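Local coordinates for protein estrogen receptor (Crassostrea gigas, PDB 4N1Y) that probably acts as a constitutively active transcription factor of the steroid hormone receptor family, switching on genes without needing a bound hormone, at residues B[96-101]-B[109-114]; B[89-94]-B[129-134]; B[20-25]-B[49-54]. All coordinates share one frame; numbering follows the deposited sequence.

Overall arrangement
The three contacts illustrate how a largely helical nuclear receptor domain fixes non-helical pieces of its chain onto neighbouring helices. Interaction 2 closes a loop of the chain that contains interaction 1, and their centres are about 16 Å apart. Ser90 joins them directly, since its OG sits 2.6 Å from Ala99 N in a probable hydrogen bond. Interaction 3 comes earlier in the chain, its centre about 19 Å from that of interaction 1 and about 21 Å from that of interaction 2. Ala101 CB packs on Leu22 O, while Arg89 CD lies 3.6 Å from Val21 CG1. In relatives, the hairpin of interaction 1 borders the hormone pocket.

Interaction 1. Residues B[96-101]-B[109-114]; sequences KSLAFA and SSWSTV
Leu98 and Trp111 meet with their side chains crossing at about a right angle, the branched end of the leucine set against the six-membered half of the indole. Between segments 96-101 and 109-114 the contact is small and apolar, covering 132 Å² in all, and the three residues that touch are buried. The approach is oblique to the ring. Leu98 CG comes to 3.9 Å from Trp111 CZ2, and one methyl follows it, with Leu98 CD1 at 4.0 Å from Trp111 CZ2. The other methyl, CD2, is turned farther from the indole. On the strand just before, Ser97 offers backbone in place of side chain: its CA lies 4.2 Å from Trp111 CZ2, also oblique to the ring, while its CB is directed away from the helix.

The indole has to reach across to make this contact, because the backbones remain well apart, Ser97 CA and Trp111 CA being 9.2 Å from each other. With chi1 at -52°, Trp111 CG stands opposite the carbonyl carbon and beside the backbone N, and the benzo half of the ring is carried across to the strand.

Such a setting belongs to the nuclear receptor ligand-binding domain, in which a small antiparallel hairpin, here strands 97-99 and 104-107, interrupts the helices and is followed directly by a short helix, here 108-113. Trp111 ties that helix to the hairpin twice. Its NE1 donates a hydrogen bond to Leu106 O, and Leu106 in turn pairs through its backbone with Leu98, which ties the indole N-H to one strand while the benzo carbon CZ2 packs on the other. Helix 117-132 covers the same cluster, Phe120 meeting the Trp111 ring edge-to-face and also touching Leu98.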
ATOM      1  N   LYS B  96      18.984   9.627   5.879  1.00 42.55           N
ATOM      2  CA  LYS B  96      19.595  10.891   5.515  1.00 52.34           C
ATOM      3  C   LYS B  96      19.850  10.902   4.018  1.00 57.40           C
ATOM      4  O   LYS B  96      19.872  11.952   3.396  1.00 54.28           O
ATOM      5  CB  LYS B  96      20.885  11.143   6.326  1.00 53.06           C
ATOM      6  CG  LYS B  96      21.768  12.250   5.806  1.00 55.07           C
ATOM      7  CD  LYS B  96      23.046  12.404   6.608  1.00 62.98           C
ATOM      8  CE  LYS B  96      23.421  13.898   6.755  1.00 73.84           C
ATOM      9  NZ  LYS B  96      22.524  14.690   7.676  1.00 72.60           N
ATOM     10  N   SER B  97      19.993   9.723   3.430  1.00 59.34           N
ATOM     11  CA  SER B  97      20.201   9.627   1.992  1.00 52.18           C
ATOM     12  C   SER B  97      19.815   8.270   1.458  1.00 52.64           C
ATOM     13  O   SER B  97      19.667   7.319   2.219  1.00 57.30           O
ATOM     14  CB  SER B  97      21.657   9.917   1.656  1.00 50.40           C
ATOM     15  OG  SER B  97      22.523   9.118   2.444  1.00 53.82           O
ATOM     16  N   LEU B  98      19.653   8.183   0.142  1.00 56.41           N
ATOM     17  CA  LEU B  98      19.330   6.912  -0.492  1.00 55.22           C
ATOM     18  C   LEU B  98      20.498   6.466  -1.358  1.00 55.75           C
ATOM     19  O   LEU B  98      21.000   7.219  -2.201  1.00 56.07           O
ATOM     20  CB  LEU B  98      18.047   7.015  -1.310  1.00 37.53           C
ATOM     21  CG  LEU B  98      16.823   7.207  -0.420  1.00 45.06           C
ATOM     22  CD1 LEU B  98      15.568   7.420  -1.240  1.00 48.87           C
ATOM     23  CD2 LEU B  98      16.660   6.033   0.530  1.00 34.57           C
ATOM     24  N   ALA B  99      20.946   5.241  -1.119  1.00 54.28           N
ATOM     25  CA  ALA B  99      22.043   4.667  -1.874  1.00 61.61           C
ATOM     26  C   ALA B  99      21.506   3.815  -3.024  1.00 64.86           C
ATOM     27  O   ALA B  99      21.251   2.622  -2.849  1.00 67.10           O
ATOM     28  CB  ALA B  99      22.936   3.850  -0.964  1.00 60.71           C
ATOM     29  N   PHE B 100      21.334   4.429  -4.192  1.00 64.97           N
ATOM     30  CA  PHE B 100      20.823   3.721  -5.368  1.00 64.38           C
ATOM     31  C   PHE B 100      21.862   2.749  -5.884  1.00 64.31           C
ATOM     32  O   PHE B 100      21.557   1.640  -6.337  1.00 78.25           O
ATOM     33  CB  PHE B 100      20.407   4.715  -6.441  1.00 58.28           C
ATOM     34  CG  PHE B 100      19.362   5.657  -5.968  1.00 61.33           C
ATOM     35  CD1 PHE B 100      18.032   5.277  -5.948  1.00 51.90           C
ATOM     36  CD2 PHE B 100      19.710   6.914  -5.497  1.00 72.34           C
ATOM     37  CE1 PHE B 100      17.060   6.136  -5.476  1.00 57.38           C
ATOM     38  CE2 PHE B 100      18.744   7.784  -5.031  1.00 73.45           C
ATOM     39  CZ  PHE B 100      17.416   7.395  -5.019  1.00 65.73           C
ATOM     40  N   ALA B 101      23.100   3.187  -5.801  1.00 54.72           N
ATOM     41  CA  ALA B 101      24.228   2.326  -6.023  1.00 59.65           C
ATOM     42  C   ALA B 101      25.275   2.808  -5.034  1.00 69.99           C
ATOM     43  O   ALA B 101      25.128   3.895  -4.468  1.00 74.86           O
ATOM     44  CB  ALA B 101      24.714   2.418  -7.466  1.00 57.03           C
ATOM     45  N   SER B 109      18.778  17.092  -0.900  1.00 62.83           N
ATOM     46  CA  SER B 109      19.193  18.089  -1.861  1.00 74.66           C
ATOM     47  C   SER B 109      19.029  17.595  -3.294  1.00 70.20           C
ATOM     48  O   SER B 109      18.402  18.255  -4.126  1.00 70.62           O
ATOM     49  CB  SER B 109      20.648  18.456  -1.605  1.00 85.68           C
ATOM     50  OG  SER B 109      20.926  18.451  -0.218  1.00 88.41           O
ATOM     51  N   SER B 110      19.571  16.414  -3.568  1.00 63.90           N
ATOM     52  CA  SER B 110      19.460  15.835  -4.900  1.00 62.64           C
ATOM     53  C   SER B 110      18.005  15.506  -5.230  1.00 61.34           C
ATOM     54  O   SER B 110      17.564  15.706  -6.366  1.00 60.50           O
ATOM     55  CB  SER B 110      20.315  14.573  -5.014  1.00 59.34           C
ATOM     56  OG  SER B 110      21.680  14.844  -4.770  1.00 55.15           O
ATOM     57  N   TRP B 111      17.258  15.030  -4.231  1.00 51.76           N
ATOM     58  CA  TRP B 111      15.875  14.622  -4.459  1.00 57.47           C
ATOM     59  C   TRP B 111      15.069  15.770  -5.026  1.00 62.23           C
ATOM     60  O   TRP B 111      14.206  15.574  -5.879  1.00 65.21           O
ATOM     61  CB  TRP B 111      15.187  14.143  -3.174  1.00 58.60           C
ATOM     62  CG  TRP B 111      15.907  13.083  -2.387  1.00 59.94           C
ATOM     63  CD1 TRP B 111      16.985  12.336  -2.786  1.00 57.48           C
ATOM     64  CD2 TRP B 111      15.570  12.628  -1.071  1.00 54.80           C
ATOM     65  NE1 TRP B 111      17.355  11.466  -1.789  1.00 40.36           N
ATOM     66  CE2 TRP B 111      16.500  11.620  -0.726  1.00 54.38           C
ATOM     67  CE3 TRP B 111      14.579  12.980  -0.147  1.00 48.94           C
ATOM     68  CZ2 TRP B 111      16.461  10.960   0.507  1.00 57.43           C
ATOM     69  CZ3 TRP B 111      14.546  12.332   1.073  1.00 48.69           C
ATOM     70  CH2 TRP B 111      15.483  11.333   1.390  1.00 51.76           C
ATOM     71  N   SER B 112      15.357  16.969  -4.543  1.00 58.21           N
ATOM     72  CA  SER B 112      14.699  18.157  -5.045  1.00 64.01           C
ATOM     73  C   SER B 112      15.078  18.426  -6.500  1.00 67.90           C
ATOM     74  O   SER B 112      14.230  18.806  -7.302  1.00 70.25           O
ATOM     75  CB  SER B 112      15.046  19.346  -4.166  1.00 72.22           C
ATOM     76  OG  SER B 112      16.275  19.113  -3.503  1.00 78.97           O
ATOM     77  N   THR B 113      16.350  18.229  -6.839  1.00 71.30           N
ATOM     78  CA  THR B 113      16.819  18.491  -8.203  1.00 76.36           C
ATOM     79  C   THR B 113      16.063  17.672  -9.239  1.00 72.44           C
ATOM     80  O   THR B 113      15.675  18.204 -10.286  1.00 73.96           O
ATOM     81  CB  THR B 113      18.325  18.196  -8.376  1.00 75.36           C
ATOM     82  OG1 THR B 113      19.086  18.983  -7.450  1.00 77.67           O
ATOM     83  CG2 THR B 113      18.762  18.525  -9.799  1.00 69.67           C
ATOM     84  N   VAL B 114      15.848  16.389  -8.931  1.00 60.57           N
ATOM     85  CA  VAL B 114      15.176  15.459  -9.839  1.00 58.04           C
ATOM     86  C   VAL B 114      13.677  15.408  -9.596  1.00 61.87           C
ATOM     87  O   VAL B 114      12.984  14.570 -10.171  1.00 60.22           O
ATOM     88  CB  VAL B 114      15.723  14.021  -9.719  1.00 56.15           C
ATOM     89  CG1 VAL B 114      17.170  13.971 -10.153  1.00 61.07           C
ATOM     90  CG2 VAL B 114      15.574  13.498  -8.295  1.00 51.04           C
TER

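Interaction 2. Residues B[89-94]-B[129-134]; sequences RSIEHG and QMMQNH
The backbones of Ile91 and Met131 come close, their CA atoms 5.5 Å apart, where the 3-10 turn 91-93 passes the last turn of helix 117-132. Ile91 is gripped by two successive methionines through different branches. Its CD1 lies 3.9 Å from Met130 CB, the two side chains crossing at about a right angle, whereas its CG2 packs against Met131 CB. Met130 gives only the root of its side chain to this contact, since the rest of the chain turns off into the interior, where it meets Leu84 and Leu194. Met131 runs instead along the turn: with CG opposite the backbone N (chi1 177°), its sulfur passes Ile91 O and arrives 3.9 Å from Gly94 CA. Gly94 has positive phi and no side chain, so the sulfur meets bare backbone.

Nearby, Gln129 and Gln132 pack on Tyr159 and Arg155 of the second subunit. The helix stops in a Schellman motif with His134 as its C-prime residue, His134 N bonding Met131 O at 3.2 Å and the next backbone N bonding Met130 O. The whole is a helix C-terminus packed on the loop that leaves helix 67-89 for the hairpin of the nuclear receptor ligand-binding domain.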
ATOM      1  N   ARG B  89      19.257  -1.084   0.964  1.00 47.83           N
ATOM      2  CA  ARG B  89      20.605  -0.617   0.632  1.00 48.69           C
ATOM      3  C   ARG B  89      20.946   0.635   1.435  1.00 52.42           C
ATOM      4  O   ARG B  89      22.113   0.902   1.707  1.00 61.20           O
ATOM      5  CB  ARG B  89      20.753  -0.324  -0.877  1.00 42.74           C
ATOM      6  CG  ARG B  89      21.193  -1.499  -1.746  1.00 39.79           C
ATOM      7  CD  ARG B  89      21.488  -1.072  -3.192  1.00 55.70           C
ATOM      8  NE  ARG B  89      20.340  -0.419  -3.829  1.00 66.30           N
ATOM      9  CZ  ARG B  89      19.411  -1.061  -4.538  1.00 78.53           C
ATOM     10  NH1 ARG B  89      19.486  -2.374  -4.707  1.00 82.32           N
ATOM     11  NH2 ARG B  89      18.398  -0.398  -5.080  1.00 85.90           N
ATOM     12  N   SER B  90      19.920   1.380   1.828  1.00 37.35           N
ATOM     13  CA  SER B  90      20.104   2.691   2.428  1.00 52.25           C
ATOM     14  C   SER B  90      19.979   2.706   3.948  1.00 55.26           C
ATOM     15  O   SER B  90      19.998   3.775   4.565  1.00 61.77           O
ATOM     16  CB  SER B  90      19.122   3.682   1.809  1.00 47.93           C
ATOM     17  OG  SER B  90      19.422   3.853   0.433  1.00 53.11           O
ATOM     18  N   ILE B  91      19.842   1.525   4.542  1.00 53.57           N
ATOM     19  CA  ILE B  91      19.577   1.397   5.974  1.00 58.18           C
ATOM     20  C   ILE B  91      20.588   2.121   6.873  1.00 59.72           C
ATOM     21  O   ILE B  91      20.194   2.697   7.887  1.00 62.74           O
ATOM     22  CB  ILE B  91      19.566  -0.101   6.402  1.00 59.39           C
ATOM     23  CG1 ILE B  91      18.245  -0.761   6.045  1.00 59.67           C
ATOM     24  CG2 ILE B  91      19.819  -0.271   7.905  1.00 49.42           C
ATOM     25  CD1 ILE B  91      18.060  -2.064   6.750  1.00 61.05           C
ATOM     26  N   GLU B  92      21.865   2.145   6.483  1.00 59.84           N
ATOM     27  CA  GLU B  92      22.897   2.755   7.329  1.00 65.77           C
ATOM     28  C   GLU B  92      22.779   4.272   7.350  1.00 66.09           C
ATOM     29  O   GLU B  92      23.227   4.924   8.292  1.00 76.45           O
ATOM     30  CB  GLU B  92      24.322   2.382   6.897  1.00 71.88           C
ATOM     31  CG  GLU B  92      24.814   2.928   5.554  1.00 85.29           C
ATOM     32  CD  GLU B  92      24.373   2.124   4.333  1.00 95.19           C
ATOM     33  OE1 GLU B  92      23.514   1.217   4.463  1.00 96.63           O
ATOM     34  OE2 GLU B  92      24.921   2.391   3.237  1.00 94.28           O
ATOM     35  N   HIS B  93      22.184   4.842   6.314  1.00 56.59           N
ATOM     36  CA  HIS B  93      22.122   6.292   6.215  1.00 61.42           C
ATOM     37  C   HIS B  93      21.037   6.874   7.117  1.00 57.12           C
ATOM     38  O   HIS B  93      20.839   8.084   7.128  1.00 58.33           O
ATOM     39  CB  HIS B  93      21.853   6.710   4.775  1.00 59.87           C
ATOM     40  CG  HIS B  93      22.782   6.086   3.793  1.00 51.40           C
ATOM     41  ND1 HIS B  93      24.006   6.631   3.475  1.00 59.01           N
ATOM     42  CD2 HIS B  93      22.666   4.963   3.052  1.00 51.65           C
ATOM     43  CE1 HIS B  93      24.609   5.866   2.586  1.00 59.07           C
ATOM     44  NE2 HIS B  93      23.817   4.847   2.313  1.00 59.49           N
ATOM     45  N   GLY B  94      20.333   6.011   7.848  1.00 47.12           N
ATOM     46  CA  GLY B  94      19.271   6.436   8.743  1.00 48.73           C
ATOM     47  C   GLY B  94      18.400   7.528   8.165  1.00 52.60           C
ATOM     48  O   GLY B  94      18.213   8.581   8.794  1.00 51.70           O
ATOM     49  N   GLN B 129      12.780   3.076   9.246  1.00 35.21           N
ATOM     50  CA  GLN B 129      11.986   2.124   9.991  1.00 42.29           C
ATOM     51  C   GLN B 129      12.614   0.744   9.965  1.00 45.84           C
ATOM     52  O   GLN B 129      12.610   0.040  10.982  1.00 47.11           O
ATOM     53  CB  GLN B 129      10.571   2.072   9.453  1.00 44.01           C
ATOM     54  CG  GLN B 129       9.871   3.382   9.603  1.00 47.29           C
ATOM     55  CD  GLN B 129       9.765   3.803  11.033  1.00 49.90           C
ATOM     56  OE1 GLN B 129       9.505   2.983  11.910  1.00 56.30           O
ATOM     57  NE2 GLN B 129       9.980   5.091  11.291  1.00 58.93           N
ATOM     58  N   MET B 130      13.185   0.375   8.824  1.00 42.53           N
ATOM     59  CA  MET B 130      13.865  -0.911   8.716  1.00 44.54           C
ATOM     60  C   MET B 130      15.050  -0.945   9.669  1.00 46.36           C
ATOM     61  O   MET B 130      15.308  -1.956  10.328  1.00 47.06           O
ATOM     62  CB  MET B 130      14.323  -1.175   7.292  1.00 38.63           C
ATOM     63  CG  MET B 130      13.198  -1.248   6.272  1.00 37.98           C
ATOM     64  SD  MET B 130      13.936  -1.390   4.625  1.00 49.01           S
ATOM     65  CE  MET B 130      12.652  -2.205   3.695  1.00 37.42           C
ATOM     66  N   MET B 131      15.789   0.157   9.700  1.00 43.52           N
ATOM     67  CA  MET B 131      16.916   0.308  10.614  1.00 39.82           C
ATOM     68  C   MET B 131      16.440   0.148  12.047  1.00 43.63           C
ATOM     69  O   MET B 131      17.049  -0.548  12.841  1.00 48.64           O
ATOM     70  CB  MET B 131      17.599   1.671  10.429  1.00 36.71           C
ATOM     71  CG  MET B 131      18.729   1.916  11.406  1.00 45.12           C
ATOM     72  SD  MET B 131      19.285   3.630  11.505  1.00 66.50           S
ATOM     73  CE  MET B 131      17.887   4.364  12.368  1.00 58.49           C
ATOM     74  N   GLN B 132      15.349   0.822  12.375  1.00 51.46           N
ATOM     75  CA  GLN B 132      14.817   0.782  13.723  1.00 52.94           C
ATOM     76  C   GLN B 132      14.278  -0.594  14.115  1.00 57.49           C
ATOM     77  O   GLN B 132      14.324  -0.966  15.281  1.00 63.26           O
ATOM     78  CB  GLN B 132      13.723   1.835  13.869  1.00 63.94           C
ATOM     79  CG  GLN B 132      14.267   3.256  13.899  1.00 84.02           C
ATOM     80  CD  GLN B 132      13.208   4.274  14.256  1.00 91.66           C
ATOM     81  OE1 GLN B 132      12.158   4.349  13.613  1.00 95.18           O
ATOM     82  NE2 GLN B 132      13.478   5.072  15.281  1.00 91.92           N
ATOM     83  N   ASN B 133      13.775  -1.354  13.144  1.00 53.20           N
ATOM     84  CA  ASN B 133      13.269  -2.695  13.420  1.00 47.23           C
ATOM     85  C   ASN B 133      14.318  -3.790  13.295  1.00 47.46           C
ATOM     86  O   ASN B 133      13.990  -4.975  13.320  1.00 43.68           O
ATOM     87  CB  ASN B 133      12.106  -3.011  12.507  1.00 50.82           C
ATOM     88  CG  ASN B 133      10.865  -2.296  12.919  1.00 65.28           C
ATOM     89  OD1 ASN B 133      10.262  -2.629  13.941  1.00 71.83           O
ATOM     90  ND2 ASN B 133      10.469  -1.292  12.142  1.00 65.60           N
ATOM     91  N   HIS B 134      15.571  -3.376  13.131  1.00 46.07           N
ATOM     92  CA  HIS B 134      16.708  -4.289  13.075  1.00 47.09           C
ATOM     93  C   HIS B 134      16.466  -5.417  12.091  1.00 54.54           C
ATOM     94  O   HIS B 134      16.671  -6.590  12.401  1.00 59.02           O
ATOM     95  CB  HIS B 134      17.000  -4.827  14.463  1.00 42.49           C
ATOM     96  CG  HIS B 134      17.381  -3.757  15.435  1.00 56.02           C
ATOM     97  ND1 HIS B 134      18.622  -3.158  15.433  1.00 61.83           N
ATOM     98  CD2 HIS B 134      16.672  -3.153  16.417  1.00 61.44           C
ATOM     99  CE1 HIS B 134      18.668  -2.246  16.388  1.00 65.66           C
ATOM    100  NE2 HIS B 134      17.498  -2.224  17.000  1.00 65.92           N
TER

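Interaction 3. Residues B[20-25]-B[49-54]; sequences PVLESH and LVHLIN
Pro20 and Leu22 lie on the linker between helix 7-15 and the long helix 34-56, a connection of the nuclear receptor ligand-binding domain that here runs back past the helix it leads into and closes on His51. The contact is at the surface and rests on a single imidazole, which both residues approach from the same side of its plane. Pro20 supplies a CH-pi interaction: its CG sits over one face, 4.2 Å from the centroid of the His51 ring and 27° off the ring normal. The neighbouring carbon, Pro20 CD, lies 3.9 Å from His51 ND1, so the pyrrolidine favours the ND1-CE1 side.

Leu22 takes the CD2-NE2 end of the ring, on the same side of its plane as Pro20. Its side chain and that of His51 come at each other from opposite directions, and the two methyls spread along the CD2-NE2 bond. Leu22 CD1 comes in obliquely to the ring. His51 is directed toward the linker with CG opposite its carbonyl carbon (chi1 -75°).

Leu22 also touches Arg47 and Glu48, one turn earlier on helix 34-56. Leu49 and Val50 of that helix pack on helix 222-229, which, from its place at the end of the chain, probably corresponds to the activation helix of this family. Within the contact, the two methyls divide the bond between them, Leu22 CD1 nearest His51 CD2 and Leu22 CD2 nearest His51 NE2.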
ATOM      1  N   PRO B  20      22.872  -9.086  -7.028  1.00 91.76           N
ATOM      2  CA  PRO B  20      24.155  -8.490  -6.659  1.00 90.52           C
ATOM      3  C   PRO B  20      23.948  -6.992  -6.547  1.00 88.99           C
ATOM      4  O   PRO B  20      22.917  -6.513  -7.016  1.00 93.33           O
ATOM      5  CB  PRO B  20      25.053  -8.845  -7.838  1.00 93.40           C
ATOM      6  CG  PRO B  20      24.099  -8.832  -9.014  1.00 91.22           C
ATOM      7  CD  PRO B  20      22.765  -9.325  -8.480  1.00 91.07           C
ATOM      8  N   VAL B  21      24.886  -6.250  -5.974  1.00 85.67           N
ATOM      9  CA  VAL B  21      24.732  -4.801  -5.971  1.00 81.49           C
ATOM     10  C   VAL B  21      25.404  -4.201  -7.187  1.00 81.54           C
ATOM     11  O   VAL B  21      26.553  -4.506  -7.499  1.00 81.48           O
ATOM     12  CB  VAL B  21      25.255  -4.157  -4.699  1.00 85.00           C
ATOM     13  CG1 VAL B  21      24.177  -3.234  -4.132  1.00 71.30           C
ATOM     14  CG2 VAL B  21      25.621  -5.227  -3.692  1.00 90.62           C
ATOM     15  N   LEU B  22      24.674  -3.324  -7.857  1.00 86.35           N
ATOM     16  CA  LEU B  22      25.128  -2.741  -9.109  1.00 87.63           C
ATOM     17  C   LEU B  22      25.705  -1.346  -8.919  1.00 85.49           C
ATOM     18  O   LEU B  22      25.204  -0.550  -8.129  1.00 89.33           O
ATOM     19  CB  LEU B  22      23.981  -2.696 -10.117  1.00 81.50           C
ATOM     20  CG  LEU B  22      23.398  -4.053 -10.509  1.00 77.18           C
ATOM     21  CD1 LEU B  22      22.096  -3.844 -11.237  1.00 74.68           C
ATOM     22  CD2 LEU B  22      24.368  -4.875 -11.350  1.00 72.00           C
ATOM     23  N   GLU B  23      26.774  -1.074  -9.654  1.00 81.90           N
ATOM     24  CA  GLU B  23      27.393   0.232  -9.662  1.00 83.82           C
ATOM     25  C   GLU B  23      26.603   1.082 -10.641  1.00 93.03           C
ATOM     26  O   GLU B  23      26.010   0.544 -11.574  1.00 99.44           O
ATOM     27  CB  GLU B  23      28.839   0.133 -10.144  1.00 80.72           C
ATOM     28  CG  GLU B  23      29.771  -0.628  -9.242  1.00 85.87           C
ATOM     29  CD  GLU B  23      30.121   0.125  -7.995  1.00 98.75           C
ATOM     30  OE1 GLU B  23      29.707   1.298  -7.870  1.00102.50           O
ATOM     31  OE2 GLU B  23      30.828  -0.455  -7.144  1.00103.20           O
ATOM     32  N   SER B  24      26.556   2.395 -10.442  1.00 91.11           N
ATOM     33  CA  SER B  24      25.793   3.215 -11.376  1.00 84.82           C
ATOM     34  C   SER B  24      26.708   3.689 -12.495  1.00 84.91           C
ATOM     35  O   SER B  24      26.238   4.027 -13.583  1.00 83.30           O
ATOM     36  CB  SER B  24      25.135   4.417 -10.686  1.00 77.57           C
ATOM     37  OG  SER B  24      26.090   5.292 -10.117  1.00 77.04           O
ATOM     38  N   HIS B  25      28.015   3.685 -12.227  1.00 89.88           N
ATOM     39  CA  HIS B  25      28.990   4.340 -13.103  1.00 98.18           C
ATOM     40  C   HIS B  25      28.534   5.732 -13.539  1.00 96.63           C
ATOM     41  O   HIS B  25      28.734   6.152 -14.681  1.00103.21           O
ATOM     42  CB  HIS B  25      29.294   3.450 -14.307  1.00102.11           C
ATOM     43  CG  HIS B  25      29.935   2.151 -13.936  1.00108.06           C
ATOM     44  ND1 HIS B  25      29.220   0.988 -13.746  1.00106.79           N
ATOM     45  CD2 HIS B  25      31.237   1.832 -13.748  1.00112.33           C
ATOM     46  CE1 HIS B  25      30.054   0.011 -13.432  1.00114.53           C
ATOM     47  NE2 HIS B  25      31.283   0.495 -13.433  1.00119.30           N
ATOM     48  N   LEU B  49      16.413  -4.050 -12.991  1.00 62.89           N
ATOM     49  CA  LEU B  49      15.193  -4.661 -13.495  1.00 66.18           C
ATOM     50  C   LEU B  49      15.431  -6.035 -14.134  1.00 70.32           C
ATOM     51  O   LEU B  49      14.705  -6.989 -13.847  1.00 78.94           O
ATOM     52  CB  LEU B  49      14.515  -3.726 -14.496  1.00 71.95           C
ATOM     53  CG  LEU B  49      13.089  -4.094 -14.917  1.00 73.49           C
ATOM     54  CD1 LEU B  49      12.195  -4.324 -13.709  1.00 68.23           C
ATOM     55  CD2 LEU B  49      12.496  -3.018 -15.829  1.00 76.36           C
ATOM     56  N   VAL B  50      16.443  -6.138 -14.990  1.00 64.02           N
ATOM     57  CA  VAL B  50      16.820  -7.422 -15.583  1.00 46.99           C
ATOM     58  C   VAL B  50      17.160  -8.449 -14.507  1.00 49.92           C
ATOM     59  O   VAL B  50      16.820  -9.619 -14.613  1.00 51.86           O
ATOM     60  CB  VAL B  50      18.014  -7.289 -16.530  1.00 49.86           C
ATOM     61  CG1 VAL B  50      18.441  -8.653 -17.015  1.00 55.68           C
ATOM     62  CG2 VAL B  50      17.656  -6.411 -17.716  1.00 51.21           C
ATOM     63  N   HIS B  51      17.862  -7.995 -13.478  1.00 55.89           N
ATOM     64  CA  HIS B  51      18.235  -8.838 -12.354  1.00 49.60           C
ATOM     65  C   HIS B  51      17.031  -9.358 -11.576  1.00 51.20           C
ATOM     66  O   HIS B  51      17.004 -10.529 -11.206  1.00 58.88           O
ATOM     67  CB  HIS B  51      19.166  -8.066 -11.429  1.00 50.67           C
ATOM     68  CG  HIS B  51      20.557  -7.921 -11.964  1.00 58.42           C
ATOM     69  ND1 HIS B  51      21.424  -8.982 -12.091  1.00 62.87           N
ATOM     70  CD2 HIS B  51      21.228  -6.835 -12.411  1.00 72.22           C
ATOM     71  CE1 HIS B  51      22.572  -8.557 -12.592  1.00 71.55           C
ATOM     72  NE2 HIS B  51      22.479  -7.257 -12.794  1.00 78.86           N
ATOM     73  N   LEU B  52      16.046  -8.494 -11.334  1.00 53.78           N
ATOM     74  CA  LEU B  52      14.818  -8.875 -10.624  1.00 49.99           C
ATOM     75  C   LEU B  52      14.099 -10.018 -11.315  1.00 54.53           C
ATOM     76  O   LEU B  52      13.743 -11.021 -10.698  1.00 64.52           O
ATOM     77  CB  LEU B  52      13.851  -7.698 -10.543  1.00 47.76           C
ATOM     78  CG  LEU B  52      14.131  -6.562  -9.579  1.00 64.41           C
ATOM     79  CD1 LEU B  52      13.017  -5.554  -9.721  1.00 75.37           C
ATOM     80  CD2 LEU B  52      14.206  -7.072  -8.157  1.00 59.40           C
ATOM     81  N   ILE B  53      13.868  -9.821 -12.604  1.00 48.04           N
ATOM     82  CA  ILE B  53      13.260 -10.799 -13.480  1.00 50.67           C
ATOM     83  C   ILE B  53      13.938 -12.170 -13.393  1.00 70.31           C
ATOM     84  O   ILE B  53      13.272 -13.216 -13.334  1.00 77.86           O
ATOM     85  CB  ILE B  53      13.308 -10.269 -14.907  1.00 46.35           C
ATOM     86  CG1 ILE B  53      12.469  -8.993 -14.982  1.00 49.56           C
ATOM     87  CG2 ILE B  53      12.916 -11.358 -15.921  1.00 45.25           C
ATOM     88  CD1 ILE B  53      12.603  -8.256 -16.286  1.00 52.31           C
ATOM     89  N   ASN B  54      15.268 -12.162 -13.394  1.00 68.17           N
ATOM     90  CA  ASN B  54      16.029 -13.401 -13.294  1.00 70.68           C
ATOM     91  C   ASN B  54      15.861 -13.976 -11.895  1.00 66.67           C
ATOM     92  O   ASN B  54      15.764 -15.188 -11.680  1.00 67.07           O
ATOM     93  CB  ASN B  54      17.505 -13.147 -13.601  1.00 78.74           C
ATOM     94  CG  ASN B  54      17.754 -12.868 -15.076  1.00 89.23           C
ATOM     95  OD1 ASN B  54      16.884 -13.099 -15.919  1.00 94.36           O
ATOM     96  ND2 ASN B  54      18.955 -12.391 -15.397  1.00 87.45           N
TER